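Local coordinates for protein BIFUNCTIONAL PROTEIN Proline utilization A (PutA) (Corynebacterium freiburgense, PDB 5UX5) that oxidises proline to glutamate with linked proline dehydrogenase and aldehyde dehydrogenase activities, probably channelling the intermediate between its flavin- and NAD-binding sites, at residues 522-527 with 607-612; 560-565 with 879-884; 895-900 with 907-912. One frame throughout, in Å; residues are numbered along the deposited sequence.

In the fold
Contacts 1 and 2 are buried and contact 3 lies at the surface; all three belong to the aldehyde dehydrogenase part of the chain. Helix 599-611 supplies one side of contact 1, and its end also packs against Val907 and Leu910 of contact 3. Contact 1 touches contact 2 where helices 517-533 and 550-574 meet, partly through a weak hydrogen bond between Gln525 and Arg565. Chemistry follows position: contact 1 is wholly aliphatic, contact 2 sets a valine on an aromatic face beside a buried carboxylate, and contact 3 depends on a side-chain-to-backbone hydrogen bond. Contacts 2 and 3 do not touch, their nearest atoms being about 7 Å apart.

Contact 1. Residues 522-527 with 607-612; sequences ALLQRA and ASLAAG
With CG beside its own backbone N (chi1 -71°) and CD1 anti to CA (chi2 167°), Leu524 reaches across to Leu609 and Ala610, CD1 being the methyl that arrives at Ala610. The first torsion of Leu609, -67°, is of the same kind, and the two leucines approach each other from facing helices. Their meeting is a loose one between methyl groups, Leu524 CD2 lying 4.3 Å from Leu609 CD1. The other branch of Leu524 is more closely engaged: CD1 sits 3.8 Å from Ala610 CB and 3.9 Å from Ala610 CA, so this methyl rests against the backbone of helix 599-611 as well as on the small side chain. Ala610 thus offers a low place on the helix surface, and the backbones can run fairly near each other, with 7.7 Å between the CA atoms of Leu524 and Ala610.

No hydrogen bond spans the two segments. The side chain of Leu524 is enclosed further by Phe606, one turn before Ala610, while Ala610 also touches Tyr567 and Ala571 of helix 550-574. Leu643 packs on both Leu523 and Leu609. Just beyond the contact, helix 599-611 ends in a Schellman motif in which the N-H of Gly612, a residue with positive phi, bonds to Leu609 O, 2.9 Å from N to O, and more weakly to Ser608 O. The chain is thereby turned toward strand 614-618, completing the beta-alpha-beta crossover from strand 580-591 that is characteristic of the Rossmann fold of aldehyde dehydrogenases.

Contact 2. Residues 560-565 with 879-884; sequences AIDFAR and GAIVQR. With SO4 (sulfate ion), chain G.
Val882 lays its CG2 methyl over one face of the Phe563 ring, 3.9 Å from the ring centroid and 29° off the ring normal, a CH-pi contact. The methyl is displaced toward one edge of the ring, and Phe563 CE1 is its nearest ring atom at 3.5 Å. With chi1 of Val882 at 169°, CG1 is anti to the backbone N and CG2 anti to the carbonyl carbon; this puts CG2 on the ring, while CG1 stays near Asp562 CB. The CG2 methyl is also 3.6 Å from Asp562 CB, so it wedges between two consecutive side chains of helix 550-574; Val882 CB, at 3.7 Å, also rests on Asp562 CB.

Asp562 presents only its aliphatic part to Val882. Its carboxylate, buried here, is held by the backbone N of Ala469 and by Asn468 ND2, which also donates to Val882 O and so ties the loop to the helix side chain through a third residue.

Farther along the loop, the successive backbone N-H groups of Gly879 and Ala880 grip a sulfate ion, Gly879 N lying 3.1 Å from O1 and Ala880 N 3.0 Å from O2 in the straighter bond (166°). Ser726 OG binds the same ion. The sulfate probably came from the crystallisation liquor, but the arrangement is consistent with the loop by which related glutamate-semialdehyde dehydrogenases hold the substrate carboxylate.

Residues 879-884 form part of the loop between strands 870-873 and 890-891, and this loop lies against one side of helix 550-574. Around that helix, Ala560 and Ala564 pack on helix 599-611, while Ile561 and Arg565 face helix 517-533.

Contact 3. Residues 895-900 with 907-912; sequences VGVGAK and VAQLGT
Ala899 N donates to Gln909 OE1 across 2.7 Å, and this is the one hydrogen bond between the two segments. The bond is fairly straight at the hydrogen, with an N-H...O angle of 162°, but the donor approaches from above the amide, 40° out of the carbonyl plane and away from the lone-pair directions. The neighbouring Gly898 N is also near, 3.3 Å from Gln909 OE1, yet its angle is too poor for a second bond.

Gln909 gets there by stretching out: CG lies beside its backbone N (chi1 -61°), the chain is extended beyond it, and the amide is carried across to the loop at 897-899. There it meets carbon as well. Ala899 CB sits over the same face of the amide that its N approaches, 3.3 Å from Gln909 OE1 and 3.6 Å from Gln909 CD, while Val897 CB comes within 4.0 Å of Gln909 OE1. Gln909 also rests on His689 of strand 687-691.

The contact bridges a short excursion between strand 894-895, which pairs with 687-691, and strand 911-915, which pairs with 580-591. Leu910, the centre of an inverse gamma turn, leads the chain from Gln909 into the second of these strands and packs on Ser608 and Ala611.

The touching residues are all partly exposed and the interaction is between neutral groups, which implies that the segments are joined by one directional side-chain-to-backbone bond with a methyl laid on the amide face, and not by charge or a hydrophobic core.

Contact 1. Residues 522-527 with 607-612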
loop_
_atom_site.group_PDB
_atom_site.type_symbol
_atom_site.label_atom_id
_atom_site.label_comp_id
_atom_site.label_asym_id
_atom_site.label_seq_id
_atom_site.Cartn_x
_atom_site.Cartn_y
_atom_site.Cartn_z
ATOM N N ALA A 522 14.542 2.185 25.970
ATOM C CA ALA A 522 15.776 2.569 25.304
ATOM C C ALA A 522 16.305 1.447 24.427
ATOM O O ALA A 522 16.846 1.700 23.342
ATOM C CB ALA A 522 16.811 2.988 26.346
ATOM N N LEU A 523 16.200 0.205 24.898
ATOM C CA LEU A 523 16.633 -0.919 24.084
ATOM C C LEU A 523 15.759 -1.053 22.845
ATOM O O LEU A 523 16.275 -1.268 21.742
ATOM C CB LEU A 523 16.607 -2.210 24.893
ATOM C CG LEU A 523 17.704 -2.386 25.939
ATOM C CD1 LEU A 523 17.539 -3.692 26.621
ATOM C CD2 LEU A 523 19.052 -2.293 25.328
ATOM N N LEU A 524 14.435 -0.916 22.993
ATOM C CA LEU A 524 13.583 -1.068 21.819
ATOM C C LEU A 524 13.877 0.017 20.785
ATOM O O LEU A 524 14.010 -0.275 19.588
ATOM C CB LEU A 524 12.119 -1.042 22.222
ATOM C CG LEU A 524 11.731 -2.312 22.965
ATOM C CD1 LEU A 524 10.350 -2.184 23.678
ATOM C CD2 LEU A 524 11.753 -3.445 21.995
ATOM N N GLN A 525 14.051 1.263 21.240
ATOM C CA GLN A 525 14.297 2.354 20.313
ATOM C C GLN A 525 15.611 2.135 19.594
ATOM O O GLN A 525 15.711 2.337 18.380
ATOM C CB GLN A 525 14.294 3.688 21.061
ATOM C CG GLN A 525 12.938 4.115 21.645
ATOM C CD GLN A 525 11.919 4.504 20.584
ATOM O OE1 GLN A 525 12.223 4.551 19.388
ATOM N NE2 GLN A 525 10.697 4.790 21.022
ATOM N N ARG A 526 16.605 1.642 20.321
ATOM C CA ARG A 526 17.881 1.322 19.710
ATOM C C ARG A 526 17.740 0.144 18.751
ATOM O O ARG A 526 18.380 0.112 17.687
ATOM C CB ARG A 526 18.889 1.011 20.813
ATOM C CG ARG A 526 20.171 1.770 20.666
ATOM C CD ARG A 526 20.705 2.125 22.020
ATOM N NE ARG A 526 21.295 0.960 22.654
ATOM C CZ ARG A 526 21.103 0.646 23.926
ATOM N NH1 ARG A 526 20.319 1.412 24.686
ATOM N NH2 ARG A 526 21.682 -0.438 24.428
ATOM N N ALA A 527 16.901 -0.836 19.114
ATOM C CA ALA A 527 16.657 -1.970 18.231
ATOM C C ALA A 527 16.052 -1.512 16.919
ATOM O O ALA A 527 16.368 -2.053 15.856
ATOM C CB ALA A 527 15.753 -2.987 18.920
ATOM N N ALA A 607 7.109 -7.140 21.594
ATOM C CA ALA A 607 5.948 -7.005 22.469
ATOM C C ALA A 607 6.216 -7.591 23.853
ATOM O O ALA A 607 5.819 -7.007 24.873
ATOM C CB ALA A 607 4.726 -7.670 21.832
ATOM N N SER A 608 6.910 -8.732 23.899
ATOM C CA SER A 608 7.281 -9.350 25.164
ATOM C C SER A 608 8.220 -8.451 25.952
ATOM O O SER A 608 8.043 -8.262 27.165
ATOM C CB SER A 608 7.951 -10.705 24.914
ATOM O OG SER A 608 7.101 -11.605 24.230
ATOM N N LEU A 609 9.259 -7.929 25.284
ATOM C CA LEU A 609 10.198 -7.044 25.962
ATOM C C LEU A 609 9.493 -5.807 26.497
ATOM O O LEU A 609 9.674 -5.440 27.660
ATOM C CB LEU A 609 11.346 -6.640 25.039
ATOM C CG LEU A 609 12.374 -7.653 24.562
ATOM C CD1 LEU A 609 13.489 -6.865 23.935
ATOM C CD2 LEU A 609 12.905 -8.467 25.716
ATOM N N ALA A 610 8.686 -5.152 25.663
ATOM C CA ALA A 610 7.929 -3.995 26.123
ATOM C C ALA A 610 7.068 -4.316 27.354
ATOM O O ALA A 610 6.920 -3.484 28.256
ATOM C CB ALA A 610 7.062 -3.478 24.982
ATOM N N ALA A 611 6.491 -5.512 27.413
ATOM C CA ALA A 611 5.656 -5.847 28.554
ATOM C C ALA A 611 6.488 -6.059 29.801
ATOM O O ALA A 611 5.990 -5.871 30.917
ATOM C CB ALA A 611 4.822 -7.087 28.250
ATOM N N GLY A 612 7.749 -6.445 29.643
ATOM C CA GLY A 612 8.552 -6.760 30.808
ATOM C C GLY A 612 9.034 -8.190 30.913
ATOM O O GLY A 612 9.641 -8.571 31.919
#

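Contact 2. Residues 560-565 with 879-884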
loop_
_atom_site.group_PDB
_atom_site.type_symbol
_atom_site.label_atom_id
_atom_site.label_comp_id
_atom_site.label_asym_id
_atom_site.label_seq_id
_atom_site.Cartn_x
_atom_site.Cartn_y
_atom_site.Cartn_z
ATOM N N ALA A 560 8.793 -4.261 11.016
ATOM C CA ALA A 560 9.599 -4.713 12.141
ATOM C C ALA A 560 10.166 -3.528 12.911
ATOM O O ALA A 560 10.273 -3.570 14.138
ATOM C CB ALA A 560 10.719 -5.637 11.660
ATOM N N ILE A 561 10.556 -2.465 12.211
ATOM C CA ILE A 561 11.007 -1.275 12.917
ATOM C C ILE A 561 9.842 -0.612 13.661
ATOM O O ILE A 561 9.971 -0.214 14.830
ATOM C CB ILE A 561 11.724 -0.337 11.931
ATOM C CG1 ILE A 561 12.970 -1.065 11.414
ATOM C CG2 ILE A 561 12.149 0.952 12.625
ATOM C CD1 ILE A 561 13.703 -0.430 10.254
ATOM N N ASP A 562 8.686 -0.502 13.009
ATOM C CA ASP A 562 7.530 0.110 13.651
ATOM C C ASP A 562 7.113 -0.639 14.914
ATOM O O ASP A 562 6.722 -0.010 15.903
ATOM C CB ASP A 562 6.352 0.206 12.676
ATOM C CG ASP A 562 6.542 1.285 11.607
ATOM O OD1 ASP A 562 7.544 2.037 11.644
ATOM O OD2 ASP A 562 5.665 1.383 10.721
ATOM N N PHE A 563 7.151 -1.981 14.901
ATOM C CA PHE A 563 6.776 -2.708 16.114
ATOM C C PHE A 563 7.639 -2.276 17.298
ATOM O O PHE A 563 7.132 -2.104 18.412
ATOM C CB PHE A 563 6.856 -4.219 15.916
ATOM C CG PHE A 563 5.684 -4.807 15.172
ATOM C CD1 PHE A 563 4.386 -4.421 15.458
ATOM C CD2 PHE A 563 5.890 -5.754 14.155
ATOM C CE1 PHE A 563 3.288 -4.983 14.742
ATOM C CE2 PHE A 563 4.817 -6.303 13.430
ATOM C CZ PHE A 563 3.516 -5.920 13.711
ATOM N N ALA A 564 8.947 -2.116 17.090
ATOM C CA ALA A 564 9.818 -1.722 18.194
ATOM C C ALA A 564 9.429 -0.356 18.744
ATOM O O ALA A 564 9.334 -0.175 19.960
ATOM C CB ALA A 564 11.277 -1.728 17.749
ATOM N N ARG A 565 9.186 0.620 17.869
ATOM C CA ARG A 565 8.848 1.963 18.341
ATOM C C ARG A 565 7.443 2.018 18.932
ATOM O O ARG A 565 7.239 2.600 20.004
ATOM C CB ARG A 565 8.984 2.973 17.201
ATOM C CG ARG A 565 10.417 3.183 16.773
ATOM C CD ARG A 565 10.651 4.572 16.183
ATOM N NE ARG A 565 11.549 4.453 15.039
ATOM C CZ ARG A 565 12.869 4.355 15.123
ATOM N NH1 ARG A 565 13.573 4.201 14.009
ATOM N NH2 ARG A 565 13.477 4.422 16.314
ATOM N N GLY A 879 -1.187 -5.414 3.530
ATOM C CA GLY A 879 -0.280 -4.309 3.804
ATOM C C GLY A 879 -0.551 -3.513 5.049
ATOM O O GLY A 879 -0.296 -2.304 5.058
ATOM N N ALA A 880 -1.061 -4.154 6.102
ATOM C CA ALA A 880 -1.460 -3.439 7.302
ATOM C C ALA A 880 -0.259 -2.778 7.917
ATOM O O ALA A 880 0.799 -3.397 8.045
ATOM C CB ALA A 880 -2.090 -4.381 8.314
ATOM N N ILE A 881 -0.402 -1.501 8.241
ATOM C CA ILE A 881 0.692 -0.720 8.790
ATOM C C ILE A 881 0.421 -0.466 10.268
ATOM O O ILE A 881 -0.676 -0.033 10.647
ATOM C CB ILE A 881 0.899 0.572 7.987
ATOM C CG1 ILE A 881 1.603 0.211 6.654
ATOM C CG2 ILE A 881 1.744 1.520 8.771
ATOM C CD1 ILE A 881 1.365 1.148 5.545
ATOM N N VAL A 882 1.436 -0.727 11.093
ATOM C CA VAL A 882 1.393 -0.579 12.540
ATOM C C VAL A 882 0.665 0.699 12.914
ATOM O O VAL A 882 0.872 1.750 12.308
ATOM C CB VAL A 882 2.805 -0.565 13.136
ATOM C CG1 VAL A 882 2.736 -0.132 14.581
ATOM C CG2 VAL A 882 3.441 -1.920 13.019
ATOM N N GLN A 883 -0.261 0.582 13.852
ATOM C CA GLN A 883 -1.049 1.678 14.394
ATOM C C GLN A 883 -2.050 2.265 13.408
ATOM O O GLN A 883 -3.132 2.689 13.822
ATOM C CB GLN A 883 -0.141 2.762 14.948
ATOM C CG GLN A 883 -0.924 3.755 15.723
ATOM C CD GLN A 883 -0.137 5.008 16.000
ATOM O OE1 GLN A 883 -0.119 5.494 17.134
ATOM N NE2 GLN A 883 0.529 5.540 14.967
ATOM N N ARG A 884 -1.716 2.311 12.112
ATOM C CA ARG A 884 -2.704 2.712 11.109
ATOM C C ARG A 884 -3.811 1.679 11.011
ATOM O O ARG A 884 -4.994 2.020 11.036
ATOM C CB ARG A 884 -2.054 2.889 9.743
ATOM C CG ARG A 884 -1.310 4.169 9.505
ATOM C CD ARG A 884 -1.042 4.316 8.021
ATOM N NE ARG A 884 0.092 5.179 7.719
ATOM C CZ ARG A 884 0.621 5.289 6.502
ATOM N NH1 ARG A 884 0.119 4.591 5.506
ATOM N NH2 ARG A 884 1.655 6.080 6.284
HETATM S S SO4 G . -0.672 -8.004 6.289
HETATM O O1 SO4 G . 0.173 -7.629 5.152
HETATM O O2 SO4 G . -1.820 -7.099 6.236
HETATM O O3 SO4 G . 0.063 -7.934 7.570
HETATM O O4 SO4 G . -1.096 -9.386 6.122
#

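Contact 3. Residues 895-900 with 907-912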
loop_
_atom_site.group_PDB
_atom_site.type_symbol
_atom_site.label_atom_id
_atom_site.label_comp_id
_atom_site.label_asym_id
_atom_site.label_seq_id
_atom_site.Cartn_x
_atom_site.Cartn_y
_atom_site.Cartn_z
ATOM N N VAL A 895 -6.822 -17.101 18.024
ATOM C CA VAL A 895 -6.965 -17.828 19.279
ATOM C C VAL A 895 -6.527 -16.906 20.401
ATOM O O VAL A 895 -5.444 -16.316 20.325
ATOM C CB VAL A 895 -6.133 -19.125 19.321
ATOM C CG1 VAL A 895 -6.227 -19.748 20.713
ATOM C CG2 VAL A 895 -6.595 -20.113 18.275
ATOM N N GLY A 896 -7.370 -16.776 21.429
ATOM C CA GLY A 896 -7.064 -16.006 22.615
ATOM C C GLY A 896 -8.048 -14.874 22.832
ATOM O O GLY A 896 -9.082 -14.757 22.164
ATOM N N VAL A 897 -7.739 -14.052 23.838
ATOM C CA VAL A 897 -8.524 -12.842 24.070
ATOM C C VAL A 897 -8.469 -11.909 22.865
ATOM O O VAL A 897 -9.419 -11.163 22.603
ATOM C CB VAL A 897 -8.056 -12.132 25.348
ATOM C CG1 VAL A 897 -8.964 -10.956 25.599
ATOM C CG2 VAL A 897 -8.082 -13.115 26.525
ATOM N N GLY A 898 -7.357 -11.894 22.145
ATOM C CA GLY A 898 -7.386 -11.331 20.812
ATOM C C GLY A 898 -7.135 -9.850 20.596
ATOM O O GLY A 898 -7.761 -9.267 19.718
ATOM N N ALA A 899 -6.254 -9.204 21.346
ATOM C CA ALA A 899 -5.911 -7.834 20.958
ATOM C C ALA A 899 -5.136 -7.877 19.663
ATOM O O ALA A 899 -4.468 -8.866 19.361
ATOM C CB ALA A 899 -5.070 -7.109 22.007
ATOM N N LYS A 900 -5.237 -6.798 18.898
ATOM C CA LYS A 900 -4.550 -6.711 17.612
ATOM C C LYS A 900 -3.086 -6.368 17.788
ATOM O O LYS A 900 -2.742 -5.432 18.503
ATOM C CB LYS A 900 -5.202 -5.678 16.700
ATOM C CG LYS A 900 -6.513 -6.140 16.198
ATOM C CD LYS A 900 -7.195 -5.160 15.303
ATOM C CE LYS A 900 -8.241 -5.931 14.538
ATOM N NZ LYS A 900 -8.738 -5.114 13.452
ATOM N N VAL A 907 0.513 -5.313 23.928
ATOM C CA VAL A 907 1.465 -5.470 25.020
ATOM C C VAL A 907 0.759 -5.825 26.327
ATOM O O VAL A 907 1.189 -6.725 27.057
ATOM C CB VAL A 907 2.297 -4.188 25.171
ATOM C CG1 VAL A 907 3.026 -4.220 26.500
ATOM C CG2 VAL A 907 3.265 -4.035 23.989
ATOM N N ALA A 908 -0.349 -5.136 26.635
ATOM C CA ALA A 908 -1.044 -5.338 27.903
ATOM C C ALA A 908 -1.570 -6.764 28.117
ATOM O O ALA A 908 -1.953 -7.088 29.248
ATOM C CB ALA A 908 -2.201 -4.343 28.017
ATOM N N GLN A 909 -1.605 -7.620 27.085
ATOM C CA GLN A 909 -1.993 -9.016 27.280
ATOM C C GLN A 909 -0.886 -9.849 27.894
ATOM O O GLN A 909 -1.160 -10.949 28.392
ATOM C CB GLN A 909 -2.403 -9.679 25.972
ATOM C CG GLN A 909 -3.571 -9.066 25.281
ATOM C CD GLN A 909 -3.994 -9.834 24.042
ATOM O OE1 GLN A 909 -5.180 -9.887 23.706
ATOM N NE2 GLN A 909 -3.024 -10.416 23.350
ATOM N N LEU A 910 0.356 -9.388 27.826
ATOM C CA LEU A 910 1.479 -10.248 28.189
ATOM C C LEU A 910 1.770 -10.160 29.683
ATOM O O LEU A 910 2.892 -9.968 30.149
ATOM C CB LEU A 910 2.702 -9.905 27.342
ATOM C CG LEU A 910 2.445 -10.173 25.841
ATOM C CD1 LEU A 910 3.683 -10.006 25.019
ATOM C CD2 LEU A 910 1.823 -11.579 25.602
ATOM N N GLY A 911 0.703 -10.329 30.445
ATOM C CA GLY A 911 0.810 -10.266 31.887
ATOM C C GLY A 911 -0.555 -10.432 32.500
ATOM O O GLY A 911 -1.472 -10.977 31.883
ATOM N N THR A 912 -0.691 -9.933 33.719
ATOM C CA THR A 912 -1.951 -10.038 34.437
ATOM C C THR A 912 -2.244 -8.710 35.102
ATOM O O THR A 912 -1.319 -7.994 35.480
ATOM C CB THR A 912 -1.896 -11.145 35.475
ATOM O OG1 THR A 912 -0.668 -11.044 36.208
ATOM C CG2 THR A 912 -1.976 -12.512 34.785
#